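PDB 5B7W: cyclic di-GMP-binding protein XC_3703 from Xanthomonas campestris pv. campestris, which binds the second messenger cyclic di-GMP and regulates bacterial virulence and biofilm formation, influencing how the transcriptional regulator XC_2801 binds its target genes. Local coordinates for residues 60-63 / 64-67; 137-140 / 141-145. One frame throughout, in Å; residues are numbered along the deposited sequence.

Interaction 1 (60-63 / 64-67); sequences MTDI and LRAR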
ATOM      1  N   MET A  60       7.778  -6.587 -15.212  1.00 26.45           N
ATOM      2  CA  MET A  60       7.877  -7.026 -13.824  1.00 28.39           C
ATOM      3  C   MET A  60       6.892  -6.288 -12.928  1.00 24.31           C
ATOM      4  O   MET A  60       6.410  -6.855 -11.941  1.00 34.20           O
ATOM      5  CB  MET A  60       9.302  -6.835 -13.308  1.00 24.80           C
ATOM      6  CG  MET A  60      10.340  -7.720 -13.979  1.00 41.13           C
ATOM      7  SD  MET A  60      11.865  -7.776 -13.027  1.00 47.70           S
ATOM      8  CE  MET A  60      12.462  -6.121 -13.318  1.00 28.41           C
ATOM      9  N   THR A  61       6.586  -5.029 -13.249  1.00 28.83           N
ATOM     10  CA  THR A  61       5.571  -4.299 -12.496  1.00 38.25           C
ATOM     11  C   THR A  61       4.221  -5.003 -12.572  1.00 36.72           C
ATOM     12  O   THR A  61       3.512  -5.115 -11.564  1.00 35.61           O
ATOM     13  CB  THR A  61       5.461  -2.865 -13.016  1.00 38.96           C
ATOM     14  OG1 THR A  61       6.683  -2.165 -12.749  1.00 36.73           O
ATOM     15  CG2 THR A  61       4.303  -2.134 -12.349  1.00 37.87           C
ATOM     16  N   ASP A  62       3.852  -5.489 -13.760  1.00 32.11           N
ATOM     17  CA  ASP A  62       2.606  -6.235 -13.901  1.00 28.81           C
ATOM     18  C   ASP A  62       2.645  -7.527 -13.096  1.00 27.88           C
ATOM     19  O   ASP A  62       1.635  -7.932 -12.506  1.00 28.59           O
ATOM     20  CB  ASP A  62       2.336  -6.530 -15.376  1.00 39.55           C
ATOM     21  CG  ASP A  62       2.270  -5.272 -16.220  1.00 45.47           C
ATOM     22  OD1 ASP A  62       1.922  -4.206 -15.672  1.00 45.07           O
ATOM     23  OD2 ASP A  62       2.567  -5.349 -17.431  1.00 46.04           O
ATOM     24  N   ILE A  63       3.802  -8.190 -13.060  1.00 35.42           N
ATOM     25  CA  ILE A  63       3.948  -9.390 -12.242  1.00 32.19           C
ATOM     26  C   ILE A  63       3.852  -9.039 -10.764  1.00 26.98           C
ATOM     27  O   ILE A  63       3.169  -9.718  -9.989  1.00 28.03           O
ATOM     28  CB  ILE A  63       5.275 -10.101 -12.562  1.00 34.63           C
ATOM     29  CG1 ILE A  63       5.304 -10.557 -14.022  1.00 33.26           C
ATOM     30  CG2 ILE A  63       5.491 -11.281 -11.621  1.00 27.01           C
ATOM     31  CD1 ILE A  63       6.640 -11.121 -14.452  1.00 32.26           C
ATOM     32  N   LEU A  64       4.538  -7.969 -10.353  1.00 29.49           N
ATOM     33  CA  LEU A  64       4.545  -7.586  -8.945  1.00 25.35           C
ATOM     34  C   LEU A  64       3.151  -7.190  -8.473  1.00 24.45           C
ATOM     35  O   LEU A  64       2.752  -7.522  -7.351  1.00 31.81           O
ATOM     36  CB  LEU A  64       5.537  -6.444  -8.718  1.00 25.71           C
ATOM     37  CG  LEU A  64       5.701  -5.976  -7.271  1.00 33.37           C
ATOM     38  CD1 LEU A  64       6.200  -7.114  -6.391  1.00 32.99           C
ATOM     39  CD2 LEU A  64       6.641  -4.783  -7.194  1.00 29.46           C
ATOM     40  N   ARG A  65       2.396  -6.479  -9.315  1.00 23.69           N
ATOM     41  CA  ARG A  65       1.022  -6.132  -8.962  1.00 27.06           C
ATOM     42  C   ARG A  65       0.175  -7.383  -8.770  1.00 24.17           C
ATOM     43  O   ARG A  65      -0.537  -7.517  -7.768  1.00 24.66           O
ATOM     44  CB  ARG A  65       0.408  -5.233 -10.036  1.00 32.36           C
ATOM     45  CG  ARG A  65       0.881  -3.788 -10.014  1.00 41.09           C
ATOM     46  CD  ARG A  65      -0.087  -2.903 -10.788  1.00 50.62           C
ATOM     47  NE  ARG A  65       0.223  -1.482 -10.659  1.00 56.95           N
ATOM     48  CZ  ARG A  65       0.702  -0.729 -11.645  1.00 59.45           C
ATOM     49  NH1 ARG A  65       0.926  -1.260 -12.839  1.00 61.54           N
ATOM     50  NH2 ARG A  65       0.954   0.556 -11.437  1.00 58.19           N
ATOM     51  N   ALA A  66       0.246  -8.317  -9.722  1.00 30.61           N
ATOM     52  CA  ALA A  66      -0.572  -9.523  -9.643  1.00 30.43           C
ATOM     53  C   ALA A  66      -0.205 -10.365  -8.429  1.00 37.29           C
ATOM     54  O   ALA A  66      -1.081 -10.955  -7.785  1.00 35.54           O
ATOM     55  CB  ALA A  66      -0.429 -10.340 -10.925  1.00 24.56           C
ATOM     56  N   ARG A  67       1.087 -10.434  -8.099  1.00 37.70           N
ATOM     57  CA  ARG A  67       1.503 -11.208  -6.935  1.00 29.68           C
ATOM     58  C   ARG A  67       1.014 -10.571  -5.640  1.00 26.62           C
ATOM     59  O   ARG A  67       0.510 -11.267  -4.751  1.00 28.97           O
ATOM     60  CB  ARG A  67       3.024 -11.364  -6.918  1.00 33.91           C
ATOM     61  CG  ARG A  67       3.573 -12.273  -8.009  1.00 31.10           C
ATOM     62  CD  ARG A  67       2.823 -13.595  -8.056  1.00 42.61           C
ATOM     63  NE  ARG A  67       1.902 -13.655  -9.187  1.00 50.35           N
ATOM     64  CZ  ARG A  67       0.793 -14.388  -9.209  1.00 53.29           C
ATOM     65  NH1 ARG A  67       0.459 -15.123  -8.157  1.00 52.59           N
ATOM     66  NH2 ARG A  67       0.014 -14.382 -10.283  1.00 55.21           N
TER
HETATM   67  O   HOH W   1      -0.244  -4.107 -13.849  1.00 47.09           O
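The carbonyl O of M60 receives the backbone N-H of L64 at 2.7 Å, the shortest hydrogen bond in this turn of helix 54-70. The helix is one of the two that pack on one side of the four-stranded antiparallel sheet of domain II, whose topology resembles the RNA-recognition motif. The same i to i+4 pattern continues as R65 N binds T61 O, A66 N binds D62 O and R67 N binds I63 O at 2.9 Å, the last with an N-H...O angle of 158°.

Around this ladder the residues divide by face. M60 and L64 turn their flexible, apolar ends to strands 38-42 and 46-51, both touching F39, while branched I63 packs on L26 of helix 12-26. R67 lays CG over the carbonyl O of I63 at 3.3 Å, and its bent chain carries NE into a salt bridge with E25, tying helix 54-70 to helix 12-26 at a partly exposed place that suits a long charged residue.

On another side T61 and R65 lie side by side. With OG1 beside the backbone N (chi1 -66°) and CG2 therefore anti to it, T61 sets that methyl over one face of the R65 guanidinium, 3.5 Å from NH1, while its OG1 bonds to Q49 and to the carbonyl of V57. Threonine suits the place by offering a methyl to the arginine and a hydroxyl to its own helix and the sheet. R65 runs extended from CG to NE and reaches back along the helix. D62 OD1 lies near the guanidinium plane, at its edge, but 4.2 Å from R65 NH1, too far for a salt bridge. One water spans the gap, donating to D62 OD1 at 2.8 Å and accepting from R65 NH1 at 3.2 Å.

Interaction 2 (137-140 / 141-145); sequences DLQD and AIAVL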
ATOM      1  N   ASP A 137     -22.538   6.176  13.777  1.00 41.00           N
ATOM      2  CA  ASP A 137     -21.713   7.275  13.285  1.00 39.86           C
ATOM      3  C   ASP A 137     -20.343   6.783  12.848  1.00 40.98           C
ATOM      4  O   ASP A 137     -19.738   7.360  11.938  1.00 43.06           O
ATOM      5  CB  ASP A 137     -21.534   8.358  14.353  1.00 33.53           C
ATOM      6  CG  ASP A 137     -22.846   8.927  14.843  1.00 48.07           C
ATOM      7  OD1 ASP A 137     -23.864   8.795  14.134  1.00 43.53           O
ATOM      8  OD2 ASP A 137     -22.852   9.536  15.933  1.00 48.95           O
ATOM      9  N   LEU A 138     -19.832   5.735  13.498  1.00 42.17           N
ATOM     10  CA  LEU A 138     -18.530   5.198  13.126  1.00 44.69           C
ATOM     11  C   LEU A 138     -18.599   4.512  11.768  1.00 51.15           C
ATOM     12  O   LEU A 138     -17.747   4.739  10.902  1.00 52.46           O
ATOM     13  CB  LEU A 138     -18.033   4.233  14.205  1.00 32.20           C
ATOM     14  CG  LEU A 138     -17.872   4.806  15.616  1.00 44.28           C
ATOM     15  CD1 LEU A 138     -17.439   3.719  16.589  1.00 40.61           C
ATOM     16  CD2 LEU A 138     -16.882   5.962  15.625  1.00 43.19           C
ATOM     17  N   GLN A 139     -19.623   3.679  11.559  1.00 60.17           N
ATOM     18  CA  GLN A 139     -19.817   3.063  10.250  1.00 60.02           C
ATOM     19  C   GLN A 139     -20.057   4.119   9.181  1.00 52.73           C
ATOM     20  O   GLN A 139     -19.553   4.001   8.059  1.00 52.57           O
ATOM     21  CB  GLN A 139     -20.980   2.072  10.296  1.00 70.28           C
ATOM     22  CG  GLN A 139     -21.381   1.515   8.934  1.00 75.76           C
ATOM     23  CD  GLN A 139     -20.439   0.433   8.439  1.00 78.27           C
ATOM     24  OE1 GLN A 139     -19.325   0.717   7.997  1.00 76.98           O
ATOM     25  NE2 GLN A 139     -20.883  -0.817   8.506  1.00 81.08           N
ATOM     26  N   ASP A 140     -20.825   5.162   9.513  1.00 53.21           N
ATOM     27  CA  ASP A 140     -20.987   6.281   8.592  1.00 52.10           C
ATOM     28  C   ASP A 140     -19.638   6.877   8.217  1.00 50.92           C
ATOM     29  O   ASP A 140     -19.419   7.261   7.062  1.00 47.14           O
ATOM     30  CB  ASP A 140     -21.894   7.347   9.208  1.00 51.47           C
ATOM     31  CG  ASP A 140     -23.367   7.049   9.002  1.00 53.80           C
ATOM     32  OD1 ASP A 140     -23.714   5.866   8.797  1.00 54.04           O
ATOM     33  OD2 ASP A 140     -24.177   7.998   9.043  1.00 48.81           O
ATOM     34  N   ALA A 141     -18.716   6.956   9.178  1.00 47.91           N
ATOM     35  CA  ALA A 141     -17.355   7.367   8.854  1.00 40.20           C
ATOM     36  C   ALA A 141     -16.625   6.277   8.079  1.00 36.86           C
ATOM     37  O   ALA A 141     -15.928   6.566   7.100  1.00 37.79           O
ATOM     38  CB  ALA A 141     -16.595   7.725  10.130  1.00 38.64           C
ATOM     39  N   ILE A 142     -16.786   5.018   8.495  1.00 36.20           N
ATOM     40  CA  ILE A 142     -16.125   3.910   7.808  1.00 41.15           C
ATOM     41  C   ILE A 142     -16.634   3.788   6.377  1.00 49.23           C
ATOM     42  O   ILE A 142     -15.850   3.659   5.430  1.00 48.53           O
ATOM     43  CB  ILE A 142     -16.324   2.598   8.590  1.00 48.26           C
ATOM     44  CG1 ILE A 142     -15.522   2.626   9.893  1.00 43.08           C
ATOM     45  CG2 ILE A 142     -15.919   1.404   7.744  1.00 44.77           C
ATOM     46  CD1 ILE A 142     -15.619   1.348  10.697  1.00 42.36           C
ATOM     47  N   ALA A 143     -17.958   3.830   6.198  1.00 49.55           N
ATOM     48  CA  ALA A 143     -18.522   3.724   4.857  1.00 47.76           C
ATOM     49  C   ALA A 143     -18.081   4.888   3.978  1.00 46.56           C
ATOM     50  O   ALA A 143     -17.877   4.721   2.769  1.00 59.89           O
ATOM     51  CB  ALA A 143     -20.047   3.652   4.928  1.00 52.68           C
ATOM     52  N   VAL A 144     -17.923   6.075   4.567  1.00 36.71           N
ATOM     53  CA  VAL A 144     -17.437   7.221   3.805  1.00 37.10           C
ATOM     54  C   VAL A 144     -15.965   7.039   3.451  1.00 45.73           C
ATOM     55  O   VAL A 144     -15.551   7.272   2.308  1.00 47.55           O
ATOM     56  CB  VAL A 144     -17.673   8.527   4.586  1.00 48.57           C
ATOM     57  CG1 VAL A 144     -16.744   9.624   4.088  1.00 45.20           C
ATOM     58  CG2 VAL A 144     -19.122   8.968   4.453  1.00 56.54           C
ATOM     59  N   LEU A 145     -15.155   6.612   4.423  1.00 36.42           N
ATOM     60  CA  LEU A 145     -13.722   6.459   4.183  1.00 40.00           C
ATOM     61  C   LEU A 145     -13.445   5.391   3.130  1.00 42.44           C
ATOM     62  O   LEU A 145     -12.505   5.523   2.337  1.00 48.78           O
ATOM     63  CB  LEU A 145     -13.000   6.129   5.488  1.00 37.77           C
ATOM     64  CG  LEU A 145     -12.913   7.256   6.522  1.00 41.04           C
ATOM     65  CD1 LEU A 145     -12.372   6.735   7.844  1.00 32.49           C
ATOM     66  CD2 LEU A 145     -12.058   8.404   6.005  1.00 45.95           C
TER
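Q139 starts with CG anti to its backbone N (chi1 172°) and then bends at chi2 (78°), which swings OE1 along the helix surface to I142, 3.5 Å from CG2 and nearly as close to CB. The two side chains cross at about a right angle. Both belong to helix 135-146, which packs on the sheet of the RRM-like domain I. In I142 the CG1 branch stands beside its own N and passes 3.2 Å from L138 O, the same carbonyl that takes the I142 N-H at 2.6 Å. Beyond that, I142 packs on F4, F156 and F159, and L138 also touches F4, so the branched apolar chains meet aromatic rings of the sheet. A141, small enough for a close helix approach, lies against L112 of helix 102-114. V144 rests CG2 on D140 O at 3.1 Å, a tight fit beside the backbone bond from V144 N to that oxygen. Between the side chains of Q139 and I142, an amide oxygen meets aliphatic carbon, so their contact is van der Waals packing rather than a polar bond.

Interactions 1 and 2 occupy corresponding elements of the two RRM-like domains: each lies on the helix that follows a beta hairpin, 38-42/46-51 for residues 60-67 and 119-124/127-132 for residues 137-145. They sit on opposite sides of the chain's centre, with centres 32 Å apart and nearest atoms about 19 Å apart, so neither touches the other. Their relation to the ligand differs. Interaction 1 lies away from the residues thought to bind the nucleotide, whereas the side chain of D137 comes within about 3 Å of that of K133, and Q139 likewise of R135, residues that probably bind cyclic di-GMP. Interaction 2 therefore borders the probable nucleotide site.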